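Local coordinates for protein trans-4-hydroxy-L-proline dehydratase (Clostridioides difficile 70-100-2010, PDB 6VXC) that catalyses the radical-based dehydration of trans-4-hydroxy-L-proline to (S)-1-pyrroline-5-carboxylate, a step in the anaerobic breakdown of hydroxyproline, at residues G24-I37 and R326-N340. Residues are numbered along the deposited sequence; the frame is centred on the assembly and turned at random.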
loop_
_atom_site.group_PDB
_atom_site.type_symbol
_atom_site.label_atom_id
_atom_site.label_comp_id
_atom_site.label_asym_id
_atom_site.label_seq_id
_atom_site.Cartn_x
_atom_site.Cartn_y
_atom_site.Cartn_z
ATOM N N GLY A 24 -21.300 -0.619 15.339
ATOM C CA GLY A 24 -21.788 -1.885 14.800
ATOM C C GLY A 24 -23.294 -1.738 14.707
ATOM O O GLY A 24 -23.945 -1.222 15.610
ATOM N N THR A 25 -23.853 -2.141 13.565
ATOM C CA THR A 25 -25.289 -1.982 13.347
ATOM C C THR A 25 -26.098 -3.009 14.129
ATOM O O THR A 25 -27.225 -2.726 14.537
ATOM C CB THR A 25 -25.592 -2.083 11.846
ATOM O OG1 THR A 25 -24.843 -1.090 11.146
ATOM C CG2 THR A 25 -27.075 -1.877 11.546
ATOM N N PHE A 26 -25.524 -4.175 14.402
ATOM C CA PHE A 26 -26.226 -5.250 15.074
ATOM C C PHE A 26 -25.457 -5.683 16.309
ATOM O O PHE A 26 -24.254 -5.432 16.444
ATOM C CB PHE A 26 -26.452 -6.426 14.118
ATOM C CG PHE A 26 -27.054 -6.002 12.829
ATOM C CD1 PHE A 26 -28.428 -5.816 12.726
ATOM C CD2 PHE A 26 -26.255 -5.710 11.738
ATOM C CE1 PHE A 26 -29.000 -5.390 11.546
ATOM C CE2 PHE A 26 -26.813 -5.288 10.548
ATOM C CZ PHE A 26 -28.198 -5.126 10.452
ATOM N N GLU A 27 -26.181 -6.332 17.220
ATOM C CA GLU A 27 -25.537 -6.818 18.430
ATOM C C GLU A 27 -24.349 -7.711 18.095
ATOM O O GLU A 27 -23.294 -7.611 18.728
ATOM C CB GLU A 27 -26.544 -7.597 19.281
ATOM C CG GLU A 27 -27.671 -6.771 19.854
ATOM C CD GLU A 27 -27.165 -5.670 20.768
ATOM O OE1 GLU A 27 -26.475 -5.989 21.760
ATOM O OE2 GLU A 27 -27.428 -4.483 20.484
ATOM N N ARG A 28 -24.486 -8.564 17.083
ATOM C CA ARG A 28 -23.367 -9.419 16.688
ATOM C C ARG A 28 -22.127 -8.600 16.340
ATOM O O ARG A 28 -21.043 -8.836 16.885
ATOM C CB ARG A 28 -23.765 -10.299 15.503
ATOM C CG ARG A 28 -22.647 -11.227 15.010
ATOM C CD ARG A 28 -22.945 -11.748 13.609
ATOM N NE ARG A 28 -24.219 -12.460 13.518
ATOM C CZ ARG A 28 -24.437 -13.698 13.951
ATOM N NH1 ARG A 28 -25.645 -14.238 13.818
ATOM N NH2 ARG A 28 -23.460 -14.406 14.503
ATOM N N THR A 29 -22.276 -7.615 15.448
ATOM C CA THR A 29 -21.108 -6.910 14.936
ATOM C C THR A 29 -20.557 -5.916 15.950
ATOM O O THR A 29 -19.356 -5.644 15.946
ATOM C CB THR A 29 -21.445 -6.232 13.603
ATOM O OG1 THR A 29 -22.525 -5.312 13.775
ATOM C CG2 THR A 29 -21.836 -7.276 12.552
ATOM N N LYS A 30 -21.394 -5.420 16.863
ATOM C CA LYS A 30 -20.886 -4.638 17.989
ATOM C C LYS A 30 -19.909 -5.454 18.830
ATOM O O LYS A 30 -18.868 -4.945 19.257
ATOM C CB LYS A 30 -22.042 -4.163 18.869
ATOM C CG LYS A 30 -23.033 -3.209 18.233
ATOM C CD LYS A 30 -24.208 -2.998 19.183
ATOM C CE LYS A 30 -25.316 -2.139 18.586
ATOM N NZ LYS A 30 -24.928 -0.753 18.307
ATOM N N LYS A 31 -20.256 -6.712 19.104
ATOM C CA LYS A 31 -19.410 -7.617 19.881
ATOM C C LYS A 31 -18.127 -7.966 19.133
ATOM O O LYS A 31 -17.035 -7.974 19.717
ATOM C CB LYS A 31 -20.207 -8.887 20.212
ATOM C CG LYS A 31 -19.392 -10.021 20.847
ATOM C CD LYS A 31 -20.271 -11.201 21.312
ATOM C CE LYS A 31 -20.986 -11.887 20.151
ATOM N NZ LYS A 31 -21.796 -13.076 20.591
ATOM N N LEU A 32 -18.249 -8.296 17.846
ATOM C CA LEU A 32 -17.068 -8.602 17.048
ATOM C C LEU A 32 -16.138 -7.399 16.959
ATOM O O LEU A 32 -14.915 -7.549 17.034
ATOM C CB LEU A 32 -17.478 -9.086 15.657
ATOM C CG LEU A 32 -18.092 -10.496 15.554
ATOM C CD1 LEU A 32 -18.762 -10.738 14.199
ATOM C CD2 LEU A 32 -17.043 -11.576 15.834
ATOM N N ARG A 33 -16.695 -6.189 16.829
ATOM C CA ARG A 33 -15.843 -5.006 16.751
ATOM C C ARG A 33 -15.102 -4.773 18.060
ATOM O O ARG A 33 -13.914 -4.425 18.051
ATOM C CB ARG A 33 -16.665 -3.767 16.382
ATOM C CG ARG A 33 -15.820 -2.509 16.150
ATOM C CD ARG A 33 -16.664 -1.253 16.037
ATOM N NE ARG A 33 -15.868 -0.109 15.594
ATOM C CZ ARG A 33 -15.129 0.652 16.398
ATOM N NH1 ARG A 33 -15.078 0.392 17.699
ATOM N NH2 ARG A 33 -14.435 1.673 15.894
ATOM N N GLU A 34 -15.785 -4.948 19.195
ATOM C CA GLU A 34 -15.142 -4.713 20.485
ATOM C C GLU A 34 -14.012 -5.716 20.732
ATOM O O GLU A 34 -12.981 -5.362 21.310
ATOM C CB GLU A 34 -16.195 -4.751 21.601
ATOM C CG GLU A 34 -15.718 -4.352 22.987
ATOM C CD GLU A 34 -15.452 -2.841 23.154
ATOM O OE1 GLU A 34 -15.806 -2.033 22.266
ATOM O OE2 GLU A 34 -14.876 -2.460 24.194
ATOM N N GLU A 35 -14.194 -6.974 20.330
ATOM C CA GLU A 35 -13.088 -7.927 20.392
ATOM C C GLU A 35 -11.905 -7.442 19.557
ATOM O O GLU A 35 -10.748 -7.517 19.986
ATOM C CB GLU A 35 -13.543 -9.298 19.903
ATOM C CG GLU A 35 -12.454 -10.360 20.005
ATOM C CD GLU A 35 -12.909 -11.715 19.495
ATOM O OE1 GLU A 35 -13.534 -11.774 18.417
ATOM O OE2 GLU A 35 -12.686 -12.719 20.193
ATOM N N SER A 36 -12.190 -6.948 18.354
ATOM C CA SER A 36 -11.147 -6.532 17.425
ATOM C C SER A 36 -10.329 -5.365 17.977
ATOM O O SER A 36 -9.094 -5.387 17.947
ATOM C CB SER A 36 -11.796 -6.166 16.089
ATOM O OG SER A 36 -10.829 -5.833 15.114
ATOM N N ILE A 37 -10.997 -4.320 18.471
ATOM C CA ILE A 37 -10.242 -3.146 18.884
ATOM C C ILE A 37 -9.514 -3.380 20.194
ATOM O O ILE A 37 -8.585 -2.640 20.513
ATOM C CB ILE A 37 -11.137 -1.901 19.017
ATOM C CG1 ILE A 37 -12.169 -2.115 20.131
ATOM C CG2 ILE A 37 -11.801 -1.582 17.701
ATOM C CD1 ILE A 37 -12.941 -0.880 20.496
ATOM N N ARG A 326 -28.933 -8.200 6.381
ATOM C CA ARG A 326 -28.001 -9.320 6.486
ATOM C C ARG A 326 -26.793 -9.098 5.583
ATOM O O ARG A 326 -25.670 -9.441 5.956
ATOM C CB ARG A 326 -28.700 -10.641 6.143
ATOM C CG ARG A 326 -27.791 -11.896 6.166
ATOM C CD ARG A 326 -27.274 -12.222 7.573
ATOM N NE ARG A 326 -27.011 -13.652 7.761
ATOM C CZ ARG A 326 -26.942 -14.249 8.947
ATOM N NH1 ARG A 326 -27.208 -13.562 10.050
ATOM N NH2 ARG A 326 -26.694 -15.546 9.024
ATOM N N ALA A 327 -27.009 -8.516 4.397
ATOM C CA ALA A 327 -25.891 -8.136 3.530
ATOM C C ALA A 327 -24.971 -7.134 4.211
ATOM O O ALA A 327 -23.745 -7.224 4.081
ATOM C CB ALA A 327 -26.400 -7.573 2.209
ATOM N N GLN A 328 -25.539 -6.156 4.926
ATOM C CA GLN A 328 -24.710 -5.221 5.670
ATOM C C GLN A 328 -24.021 -5.910 6.834
ATOM O O GLN A 328 -22.841 -5.652 7.099
ATOM C CB GLN A 328 -25.546 -4.049 6.180
ATOM C CG GLN A 328 -24.727 -3.076 6.998
ATOM C CD GLN A 328 -25.461 -1.764 7.281
ATOM O OE1 GLN A 328 -26.549 -1.506 6.744
ATOM N NE2 GLN A 328 -24.859 -0.922 8.110
ATOM N N GLU A 329 -24.743 -6.795 7.534
ATOM C CA GLU A 329 -24.170 -7.505 8.669
ATOM C C GLU A 329 -22.958 -8.330 8.235
ATOM O O GLU A 329 -21.937 -8.367 8.931
ATOM C CB GLU A 329 -25.233 -8.393 9.331
ATOM C CG GLU A 329 -24.715 -9.196 10.535
ATOM C CD GLU A 329 -25.781 -10.086 11.187
ATOM O OE1 GLU A 329 -25.714 -10.305 12.406
ATOM O OE2 GLU A 329 -26.658 -10.594 10.475
ATOM N N LEU A 330 -23.057 -8.995 7.088
ATOM C CA LEU A 330 -21.941 -9.803 6.605
ATOM C C LEU A 330 -20.735 -8.929 6.270
ATOM O O LEU A 330 -19.596 -9.314 6.536
ATOM C CB LEU A 330 -22.373 -10.638 5.399
ATOM C CG LEU A 330 -23.268 -11.820 5.765
ATOM C CD1 LEU A 330 -23.987 -12.389 4.553
ATOM C CD2 LEU A 330 -22.452 -12.899 6.458
ATOM N N LEU A 331 -20.967 -7.749 5.694
ATOM C CA LEU A 331 -19.863 -6.847 5.389
ATOM C C LEU A 331 -19.256 -6.241 6.645
ATOM O O LEU A 331 -18.047 -6.010 6.689
ATOM C CB LEU A 331 -20.322 -5.743 4.437
ATOM C CG LEU A 331 -20.483 -6.228 3.000
ATOM C CD1 LEU A 331 -21.061 -5.158 2.119
ATOM C CD2 LEU A 331 -19.131 -6.712 2.459
ATOM N N GLU A 332 -20.066 -5.967 7.669
ATOM C CA GLU A 332 -19.492 -5.521 8.935
ATOM C C GLU A 332 -18.619 -6.607 9.534
ATOM O O GLU A 332 -17.555 -6.322 10.090
ATOM C CB GLU A 332 -20.597 -5.086 9.911
ATOM C CG GLU A 332 -21.201 -3.730 9.512
ATOM C CD GLU A 332 -22.293 -3.175 10.445
ATOM O OE1 GLU A 332 -22.562 -3.755 11.526
ATOM O OE2 GLU A 332 -22.879 -2.133 10.068
ATOM N N CYS A 333 -19.032 -7.864 9.392
ATOM C CA CYS A 333 -18.171 -8.968 9.800
ATOM C C CYS A 333 -16.863 -8.958 9.020
ATOM O O CYS A 333 -15.787 -9.094 9.605
ATOM C CB CYS A 333 -18.897 -10.307 9.618
ATOM S SG CYS A 333 -20.232 -10.652 10.787
ATOM N N LEU A 334 -16.945 -8.812 7.694
ATOM C CA LEU A 334 -15.754 -8.722 6.851
ATOM C C LEU A 334 -14.826 -7.595 7.298
ATOM O O LEU A 334 -13.608 -7.782 7.398
ATOM C CB LEU A 334 -16.160 -8.524 5.391
ATOM C CG LEU A 334 -14.960 -8.506 4.430
ATOM C CD1 LEU A 334 -14.127 -9.787 4.580
ATOM C CD2 LEU A 334 -15.401 -8.320 2.994
ATOM N N TRP A 335 -15.390 -6.407 7.545
ATOM C CA TRP A 335 -14.588 -5.270 7.987
ATOM C C TRP A 335 -13.783 -5.621 9.229
ATOM O O TRP A 335 -12.579 -5.338 9.310
ATOM C CB TRP A 335 -15.495 -4.059 8.256
ATOM C CG TRP A 335 -15.406 -2.983 7.197
ATOM C CD1 TRP A 335 -15.104 -1.681 7.392
ATOM C CD2 TRP A 335 -15.585 -3.143 5.783
ATOM N NE1 TRP A 335 -15.089 -1.006 6.199
ATOM C CE2 TRP A 335 -15.385 -1.880 5.194
ATOM C CE3 TRP A 335 -15.918 -4.223 4.962
ATOM C CZ2 TRP A 335 -15.500 -1.664 3.825
ATOM C CZ3 TRP A 335 -16.023 -4.012 3.590
ATOM C CH2 TRP A 335 -15.820 -2.744 3.038
ATOM N N VAL A 336 -14.433 -6.264 10.203
ATOM C CA VAL A 336 -13.735 -6.653 11.420
ATOM C C VAL A 336 -12.614 -7.639 11.101
ATOM O O VAL A 336 -11.537 -7.580 11.702
ATOM C CB VAL A 336 -14.727 -7.236 12.447
ATOM C CG1 VAL A 336 -13.968 -7.875 13.592
ATOM C CG2 VAL A 336 -15.703 -6.156 12.946
ATOM N N LYS A 337 -12.845 -8.565 10.162
ATOM C CA LYS A 337 -11.798 -9.534 9.823
ATOM C C LYS A 337 -10.540 -8.837 9.311
ATOM O O LYS A 337 -9.424 -9.179 9.718
ATOM C CB LYS A 337 -12.288 -10.555 8.800
ATOM C CG LYS A 337 -13.459 -11.413 9.247
ATOM C CD LYS A 337 -13.172 -12.179 10.559
ATOM C CE LYS A 337 -11.951 -13.061 10.517
ATOM N NZ LYS A 337 -11.702 -13.807 11.807
ATOM N N PHE A 338 -10.701 -7.863 8.411
ATOM C CA PHE A 338 -9.557 -7.053 7.994
ATOM C C PHE A 338 -8.864 -6.428 9.206
ATOM O O PHE A 338 -7.635 -6.466 9.327
ATOM C CB PHE A 338 -10.002 -5.944 7.038
ATOM C CG PHE A 338 -10.253 -6.383 5.621
ATOM C CD1 PHE A 338 -9.204 -6.637 4.755
ATOM C CD2 PHE A 338 -11.560 -6.459 5.130
ATOM C CE1 PHE A 338 -9.443 -6.994 3.442
ATOM C CE2 PHE A 338 -11.807 -6.821 3.829
ATOM C CZ PHE A 338 -10.753 -7.088 2.977
ATOM N N ASN A 339 -9.647 -5.835 10.113
ATOM C CA ASN A 339 -9.081 -5.134 11.258
ATOM C C ASN A 339 -8.398 -6.068 12.246
ATOM O O ASN A 339 -7.635 -5.587 13.090
ATOM C CB ASN A 339 -10.159 -4.320 11.991
ATOM C CG ASN A 339 -9.559 -3.256 12.905
ATOM O OD1 ASN A 339 -8.939 -2.299 12.436
ATOM N ND2 ASN A 339 -9.770 -3.398 14.203
ATOM N N ASN A 340 -8.660 -7.372 12.168
ATOM C CA ASN A 340 -7.970 -8.359 12.987
ATOM C C ASN A 340 -6.587 -8.754 12.455
ATOM O O ASN A 340 -5.876 -9.462 13.172
ATOM C CB ASN A 340 -8.822 -9.642 13.114
ATOM C CG ASN A 340 -9.998 -9.482 14.075
ATOM O OD1 ASN A 340 -10.129 -8.471 14.747
ATOM N ND2 ASN A 340 -10.839 -10.502 14.151
HETATM O O HOH W 1 -27.561 -12.348 12.910
HETATM O O HOH W 2 -13.434 -10.246 16.155
HETATM O O HOH W 3 -7.156 -5.824 15.970
#
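E332 holds the turn at T25 with both carboxylate oxygens and the first turn of helix 27-37, at T29, with one. E332 OE1 accepts hydrogen bonds from T25 N (2.9 Å, syn side) and T29 OG1 (2.7 Å), and E332 OE2 a very short one from T25 OG1 (2.5 Å). Glutamate has the length and the two acceptors for this. T29 OG1, tucked back over its own backbone (chi1 59°), also receives a long bond from the N-H of N-cap residue F26, as in one half of a capping box. Beside it, R28 NE forms a salt bridge to E329 OE1 (2.8 Å), in the guanidinium plane but above the carboxylate plane; a water also joins R28 NH1 to E329 OE1. Branched V336 wedges between the helices, CG1 against L32 and S36, CG2 against R33. Small S36 donates through OG to N340 OD1 and accepts from N339 ND2, both 2.8 Å. In the second shell, Q328 NE2 bonds E332 OE2, R326 completes the salt-bridge network at E329 OE2, and M390 touches E332 and V336. Thus the chain's first helix lies nearly parallel (7°) to helix 324-339 in the pyruvate formate-lyase-like region, away from the catalytic residues; the clustered donors probably stabilise E332 as a carboxylate.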